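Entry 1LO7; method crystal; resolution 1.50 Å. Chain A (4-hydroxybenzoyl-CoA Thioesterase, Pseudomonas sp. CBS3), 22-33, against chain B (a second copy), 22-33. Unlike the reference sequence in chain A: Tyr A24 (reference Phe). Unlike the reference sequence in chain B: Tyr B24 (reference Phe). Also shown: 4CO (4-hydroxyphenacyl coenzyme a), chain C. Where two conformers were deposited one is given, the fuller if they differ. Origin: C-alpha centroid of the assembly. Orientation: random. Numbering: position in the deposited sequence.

Chain A (22-33) VWYPNYHRWLDA
Chain B, residues 22-33: VWYPNYHRWLDA

What are the strongest polar links between the two copies? They are two symmetry-equivalent hydrogen bonds, each from an indole to a carboxylate: Trp A23 NE1 donates to Asp B32 OD2 at 2.9 Å with an N-H...O angle of 165°, and Trp B23 NE1 does the same to Asp A32 OD2 at 2.9 Å. The carboxylate oxygen lies at the edge of the indole, near its plane, where the N-H points. The CA-to-CB bond of Trp A23 runs sideways to the partner, but with chi1 t and chi2 45° the end of the side chain comes nearer; the aspartate, CA-to-CB toward the partner, has chi1 t and chi2 58°. In the A-to-B pair, Asp B32 OD1 also lies 3.4 Å from C6B of the bound 4-hydroxyphenacyl coenzyme A, whose O1B accepts a hydrogen bond from Tyr A24 N at 2.9 Å.

How do the backbones bring these groups together? Val A22 and Trp A23, like Val B22 and Trp B23, are extended (phi/psi -54/127 and -74/122), Tyr A24 and Tyr B24 turn to -43/-39, and the chain is helical by Pro A25 (Pro B25) and stays so through Ala A33 (Ala B33) and beyond. An exact two-fold axis relates the helices, which run nearly antiparallel, at 171°, with axes approaching to 8.5 Å. Pro A25 CA faces His B28 CA at 5.5 Å, and His A28 CA faces Pro B25 CA likewise at 5.5 Å, while the tryptophan before one helix reaches the aspartate farther along the other.

What fills the centre? The imidazoles of His A28 and His B28 form an offset stack, centroids 3.8 Å apart and planes at 8°, with CD2 of His A28 3.4 Å from CD2 of His B28. Both have chi1 m and chi2 -72°. A water bridges Tyr A24 OH (3.1 Å) and His B28 ND1 (2.9 Å); a second joins Tyr B24 OH (3.1 Å) to His A28 ND1 (2.9 Å). Each tyrosine, chi1 92° and chi2 94°, differs from the reference sequence, and its hydroxyl takes part in this bridge.

How is the surrounding surface packed? Pro A25, C-gamma exo, has its CA-to-CB bond toward the partner and sets its CB 4.0 Å from His B28 CB. Trp A23 CH2 meets Arg B29 CG at 3.3 Å; the aliphatic CG approaches the aromatic ring obliquely. The arginine (chi1 m, chi2 -149°, chi3 m, chi4 105°) is tied within its own helix by a hydrogen bond from Arg B29 NE to Asn B26 OD1, 3.3 Å. Symmetry repeats these contacts, and together the stretches bury 692 Å².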

# COMPACT_ATOMS: atom_id res chain seq x y z
N VAL A 22 0.14 4.87 -12.84
CA VAL A 22 0.16 4.98 -11.38
C VAL A 22 -1.23 4.94 -10.78
O VAL A 22 -2.08 5.74 -11.17
CB VAL A 22 0.81 6.25 -10.89
CG1 VAL A 22 0.84 6.20 -9.35
CG2 VAL A 22 2.23 6.34 -11.34
N TRP A 23 -1.45 4.04 -9.83
CA TRP A 23 -2.73 3.95 -9.13
C TRP A 23 -2.73 5.15 -8.19
O TRP A 23 -1.84 5.31 -7.40
CB TRP A 23 -2.80 2.62 -8.36
CG TRP A 23 -4.15 2.44 -7.71
CD1 TRP A 23 -5.38 2.66 -8.25
CD2 TRP A 23 -4.36 1.98 -6.39
NE1 TRP A 23 -6.38 2.36 -7.35
CE2 TRP A 23 -5.77 1.94 -6.19
CE3 TRP A 23 -3.51 1.61 -5.37
CZ2 TRP A 23 -6.31 1.52 -4.97
CZ3 TRP A 23 -4.05 1.18 -4.17
CH2 TRP A 23 -5.44 1.12 -3.99
N TYR A 24 -3.72 6.02 -8.31
CA TYR A 24 -3.74 7.27 -7.54
C TYR A 24 -3.38 7.36 -6.05
O TYR A 24 -2.75 8.33 -5.62
CB TYR A 24 -4.85 8.26 -7.92
CG TYR A 24 -6.09 8.07 -7.10
CD1 TYR A 24 -6.29 8.81 -5.94
CD2 TYR A 24 -7.05 7.13 -7.49
CE1 TYR A 24 -7.45 8.66 -5.19
CE2 TYR A 24 -8.22 6.96 -6.76
CZ TYR A 24 -8.41 7.74 -5.62
OH TYR A 24 -9.55 7.57 -4.88
N PRO A 25 -3.79 6.38 -5.25
CA PRO A 25 -3.44 6.49 -3.84
C PRO A 25 -1.93 6.56 -3.64
O PRO A 25 -1.44 7.13 -2.66
CB PRO A 25 -4.12 5.34 -3.15
CG PRO A 25 -5.27 4.97 -4.09
CD PRO A 25 -4.78 5.29 -5.49
N ASN A 26 -1.18 6.02 -4.59
CA ASN A 26 0.28 6.08 -4.53
C ASN A 26 0.79 7.52 -4.53
O ASN A 26 1.78 7.83 -3.84
CB ASN A 26 0.99 5.20 -5.59
CG ASN A 26 0.69 3.75 -5.30
OD1 ASN A 26 0.78 3.34 -4.14
ND2 ASN A 26 0.29 2.96 -6.29
N TYR A 27 0.14 8.42 -5.31
CA TYR A 27 0.57 9.80 -5.28
C TYR A 27 0.45 10.35 -3.85
O TYR A 27 1.31 11.06 -3.36
CB TYR A 27 -0.27 10.71 -6.20
CG TYR A 27 0.00 10.47 -7.67
CD1 TYR A 27 1.23 10.84 -8.21
CD2 TYR A 27 -0.95 9.89 -8.50
CE1 TYR A 27 1.49 10.64 -9.57
CE2 TYR A 27 -0.70 9.68 -9.86
CZ TYR A 27 0.53 10.05 -10.39
OH TYR A 27 0.81 9.83 -11.72
N HIS A 28 -0.63 10.01 -3.15
CA HIS A 28 -0.76 10.51 -1.79
C HIS A 28 0.35 9.96 -0.88
O HIS A 28 0.82 10.64 0.00
CB HIS A 28 -2.18 10.18 -1.24
CG HIS A 28 -3.21 10.91 -2.03
ND1 HIS A 28 -3.38 12.31 -1.90
CD2 HIS A 28 -4.11 10.45 -2.95
CE1 HIS A 28 -4.37 12.66 -2.74
NE2 HIS A 28 -4.83 11.56 -3.38
N ARG A 29 0.79 8.70 -1.12
CA ARG A 29 1.88 8.15 -0.31
C ARG A 29 3.09 9.04 -0.57
O ARG A 29 3.78 9.42 0.36
CB ARG A 29 2.29 6.74 -0.82
CG ARG A 29 1.39 5.61 -0.40
CD ARG A 29 2.17 4.29 -0.26
NE ARG A 29 2.70 3.85 -1.53
CZ ARG A 29 3.97 3.94 -1.91
NH1 ARG A 29 4.88 4.45 -1.11
NH2 ARG A 29 4.35 3.50 -3.14
N TRP A 30 3.32 9.37 -1.83
CA TRP A 30 4.48 10.19 -2.15
C TRP A 30 4.37 11.63 -1.61
O TRP A 30 5.39 12.24 -1.16
CB TRP A 30 4.81 10.14 -3.65
CG TRP A 30 5.06 8.75 -4.11
CD1 TRP A 30 5.68 7.75 -3.41
CD2 TRP A 30 4.67 8.20 -5.36
NE1 TRP A 30 5.70 6.60 -4.18
CE2 TRP A 30 5.07 6.85 -5.37
CE3 TRP A 30 3.99 8.72 -6.47
CZ2 TRP A 30 4.80 6.06 -6.48
CZ3 TRP A 30 3.74 7.93 -7.56
CH2 TRP A 30 4.14 6.60 -7.56
N LEU A 31 3.14 12.18 -1.67
CA LEU A 31 2.90 13.53 -1.15
C LEU A 31 3.20 13.53 0.35
O LEU A 31 3.82 14.43 0.88
CB LEU A 31 1.45 13.99 -1.41
CG LEU A 31 1.32 14.87 -2.66
CD1 LEU A 31 2.42 14.58 -3.66
CD2 LEU A 31 -0.06 14.72 -3.30
N ASP A 32 2.78 12.47 1.05
CA ASP A 32 3.04 12.38 2.50
C ASP A 32 4.54 12.31 2.80
O ASP A 32 5.04 12.92 3.77
CB ASP A 32 2.27 11.22 3.15
CG ASP A 32 2.23 11.42 4.63
OD1 ASP A 32 1.75 12.44 5.11
OD2 ASP A 32 2.75 10.44 5.35
N ALA A 33 5.29 11.58 1.96
CA ALA A 33 6.73 11.50 2.20
C ALA A 33 7.35 12.86 1.89
O ALA A 33 8.26 13.35 2.58
CB ALA A 33 7.35 10.43 1.28
N VAL B 22 -5.54 5.79 11.16
CA VAL B 22 -5.46 5.47 9.73
C VAL B 22 -4.51 6.41 8.99
O VAL B 22 -4.68 7.62 9.06
CB VAL B 22 -6.79 5.55 9.02
CG1 VAL B 22 -6.57 5.12 7.57
CG2 VAL B 22 -7.76 4.59 9.62
N TRP B 23 -3.55 5.84 8.27
CA TRP B 23 -2.63 6.62 7.46
C TRP B 23 -3.45 7.07 6.26
O TRP B 23 -4.02 6.26 5.57
CB TRP B 23 -1.44 5.75 7.04
CG TRP B 23 -0.40 6.55 6.29
CD1 TRP B 23 0.10 7.78 6.60
CD2 TRP B 23 0.26 6.13 5.11
NE1 TRP B 23 1.04 8.18 5.69
CE2 TRP B 23 1.15 7.17 4.75
CE3 TRP B 23 0.16 5.00 4.32
CZ2 TRP B 23 1.96 7.06 3.62
CZ3 TRP B 23 0.97 4.89 3.21
CH2 TRP B 23 1.88 5.91 2.88
N TYR B 24 -3.57 8.37 6.04
CA TYR B 24 -4.45 8.89 4.98
C TYR B 24 -4.54 8.29 3.57
O TYR B 24 -5.63 8.23 3.00
CB TYR B 24 -4.61 10.42 4.97
CG TYR B 24 -3.60 11.09 4.07
CD1 TYR B 24 -3.94 11.38 2.75
CD2 TYR B 24 -2.34 11.42 4.56
CE1 TYR B 24 -3.02 12.03 1.92
CE2 TYR B 24 -1.41 12.07 3.75
CZ TYR B 24 -1.77 12.37 2.44
OH TYR B 24 -0.86 13.00 1.63
N PRO B 25 -3.42 7.86 3.00
CA PRO B 25 -3.54 7.31 1.66
C PRO B 25 -4.48 6.11 1.64
O PRO B 25 -5.10 5.79 0.62
CB PRO B 25 -2.14 7.03 1.19
CG PRO B 25 -1.28 7.96 2.04
CD PRO B 25 -1.99 8.10 3.38
N ASN B 26 -4.63 5.44 2.78
CA ASN B 26 -5.54 4.31 2.89
C ASN B 26 -6.98 4.71 2.60
O ASN B 26 -7.74 3.94 1.98
CB ASN B 26 -5.40 3.52 4.22
CG ASN B 26 -4.04 2.86 4.25
OD1 ASN B 26 -3.63 2.28 3.25
ND2 ASN B 26 -3.30 2.98 5.35
N TYR B 27 -7.40 5.92 3.05
CA TYR B 27 -8.74 6.35 2.73
C TYR B 27 -8.93 6.40 1.20
O TYR B 27 -9.94 6.00 0.66
CB TYR B 27 -9.08 7.75 3.28
CG TYR B 27 -9.23 7.76 4.79
CD1 TYR B 27 -10.33 7.13 5.37
CD2 TYR B 27 -8.31 8.39 5.62
CE1 TYR B 27 -10.50 7.15 6.76
CE2 TYR B 27 -8.46 8.42 7.00
CZ TYR B 27 -9.56 7.78 7.57
OH TYR B 27 -9.72 7.76 8.94
N HIS B 28 -7.93 6.89 0.48
CA HIS B 28 -8.07 6.94 -0.97
C HIS B 28 -8.19 5.53 -1.56
O HIS B 28 -8.90 5.33 -2.53
CB HIS B 28 -6.89 7.74 -1.60
CG HIS B 28 -6.95 9.16 -1.15
ND1 HIS B 28 -7.94 10.04 -1.64
CD2 HIS B 28 -6.16 9.84 -0.25
CE1 HIS B 28 -7.72 11.23 -1.03
NE2 HIS B 28 -6.66 11.14 -0.20
N ARG B 29 -7.49 4.53 -0.97
CA ARG B 29 -7.61 3.16 -1.47
C ARG B 29 -9.07 2.77 -1.29
O ARG B 29 -9.66 2.21 -2.19
CB ARG B 29 -6.80 2.17 -0.58
CG ARG B 29 -5.31 2.15 -0.82
CD ARG B 29 -4.73 0.76 -0.54
NE ARG B 29 -4.86 0.40 0.86
CZ ARG B 29 -5.74 -0.45 1.36
NH1 ARG B 29 -6.58 -1.08 0.58
NH2 ARG B 29 -5.77 -0.70 2.70
N TRP B 30 -9.62 3.09 -0.14
CA TRP B 30 -11.01 2.71 0.11
C TRP B 30 -12.01 3.47 -0.78
O TRP B 30 -13.05 2.89 -1.23
CB TRP B 30 -11.36 2.79 1.60
CG TRP B 30 -10.46 1.92 2.42
CD1 TRP B 30 -9.96 0.70 2.08
CD2 TRP B 30 -9.96 2.23 3.71
NE1 TRP B 30 -9.15 0.23 3.10
CE2 TRP B 30 -9.13 1.17 4.11
CE3 TRP B 30 -10.09 3.34 4.56
CZ2 TRP B 30 -8.48 1.20 5.34
CZ3 TRP B 30 -9.46 3.35 5.77
CH2 TRP B 30 -8.64 2.29 6.15
N LEU B 31 -11.72 4.76 -1.01
CA LEU B 31 -12.57 5.58 -1.87
C LEU B 31 -12.57 4.98 -3.28
O LEU B 31 -13.58 4.86 -3.93
CB LEU B 31 -12.10 7.05 -1.92
CG LEU B 31 -12.87 7.96 -0.94
CD1 LEU B 31 -13.44 7.17 0.23
CD2 LEU B 31 -12.01 9.11 -0.47
N ASP B 32 -11.39 4.54 -3.74
CA ASP B 32 -11.29 3.93 -5.07
C ASP B 32 -12.10 2.63 -5.16
O ASP B 32 -12.76 2.34 -6.18
CB ASP B 32 -9.84 3.72 -5.51
CG ASP B 32 -9.79 3.50 -6.99
OD1 ASP B 32 -10.24 4.33 -7.76
OD2 ASP B 32 -9.23 2.37 -7.38
N ALA B 33 -12.08 1.83 -4.08
CA ALA B 33 -12.85 0.59 -4.11
C ALA B 33 -14.34 0.94 -4.07
O ALA B 33 -15.18 0.33 -4.74
CB ALA B 33 -12.49 -0.27 -2.89
N1A 4CO C . -10.96 19.58 -12.46
C2A 4CO C . -12.22 19.36 -12.96
N3A 4CO C . -12.53 18.73 -14.06
C4A 4CO C . -11.44 18.26 -14.71
C5A 4CO C . -10.12 18.42 -14.33
C6A 4CO C . -9.88 19.11 -13.13
N6A 4CO C . -8.67 19.31 -12.66
N7A 4CO C . -9.26 17.82 -15.25
C8A 4CO C . -10.08 17.32 -16.19
N9A 4CO C . -11.40 17.58 -15.92
C1D 4CO C . -12.56 17.27 -16.75
C2D 4CO C . -12.62 18.15 -18.00
O2D 4CO C . -13.13 19.45 -17.70
C3D 4CO C . -13.61 17.36 -18.82
O3D 4CO C . -14.88 17.40 -18.22
P3D 4CO C . -16.19 17.73 -19.05
O7A 4CO C . -16.27 19.18 -19.12
O8A 4CO C . -16.12 17.12 -20.38
O9A 4CO C . -17.39 17.15 -18.25
C4D 4CO C . -13.07 15.96 -18.56
O4D 4CO C . -12.35 16.03 -17.30
C5D 4CO C . -12.25 15.33 -19.64
O5D 4CO C . -11.01 16.04 -19.72
P1A 4CO C . -10.49 16.51 -21.14
O1A 4CO C . -9.35 17.38 -20.81
O2A 4CO C . -11.51 17.18 -21.91
O3A 4CO C . -10.08 15.29 -21.95
P2A 4CO C . -8.66 14.54 -22.09
O4A 4CO C . -8.93 13.30 -22.85
O5A 4CO C . -7.76 15.40 -22.85
O6A 4CO C . -7.88 14.37 -20.65
CBP 4CO C . -7.29 12.73 -19.09
CCP 4CO C . -8.45 13.50 -19.71
CDP 4CO C . -6.49 11.97 -20.17
CEP 4CO C . -7.80 11.80 -18.00
CAP 4CO C . -6.20 13.68 -18.57
OAP 4CO C . -6.76 14.58 -17.61
C9P 4CO C . -5.20 12.93 -17.69
O9P 4CO C . -4.47 12.09 -18.18
N8P 4CO C . -5.22 13.20 -16.27
C7P 4CO C . -4.39 12.26 -15.51
C6P 4CO C . -5.18 11.04 -15.03
C5P 4CO C . -4.37 10.31 -13.96
O5P 4CO C . -3.23 9.90 -14.16
N4P 4CO C . -5.09 10.14 -12.72
C3P 4CO C . -4.33 9.56 -11.63
C2P 4CO C . -4.13 8.08 -11.81
S1P 4CO C . -5.52 7.23 -12.57
O1B 4CO C . -5.97 5.25 -10.01
C1B 4CO C . -6.21 5.07 -11.19
C2B 4CO C . -7.51 4.51 -11.59
C3B 4CO C . -7.76 4.29 -12.96
C4B 4CO C . -8.98 3.74 -13.35
C5B 4CO C . -9.93 3.38 -12.38
O2B 4CO C . -11.14 2.76 -12.75
C6B 4CO C . -9.67 3.63 -11.00
C7B 4CO C . -8.44 4.20 -10.60
CB 4CO C . -5.23 5.45 -12.24
O HOH W 1 -9.88 10.47 -3.72
O HOH W 2 -2.81 14.60 -0.24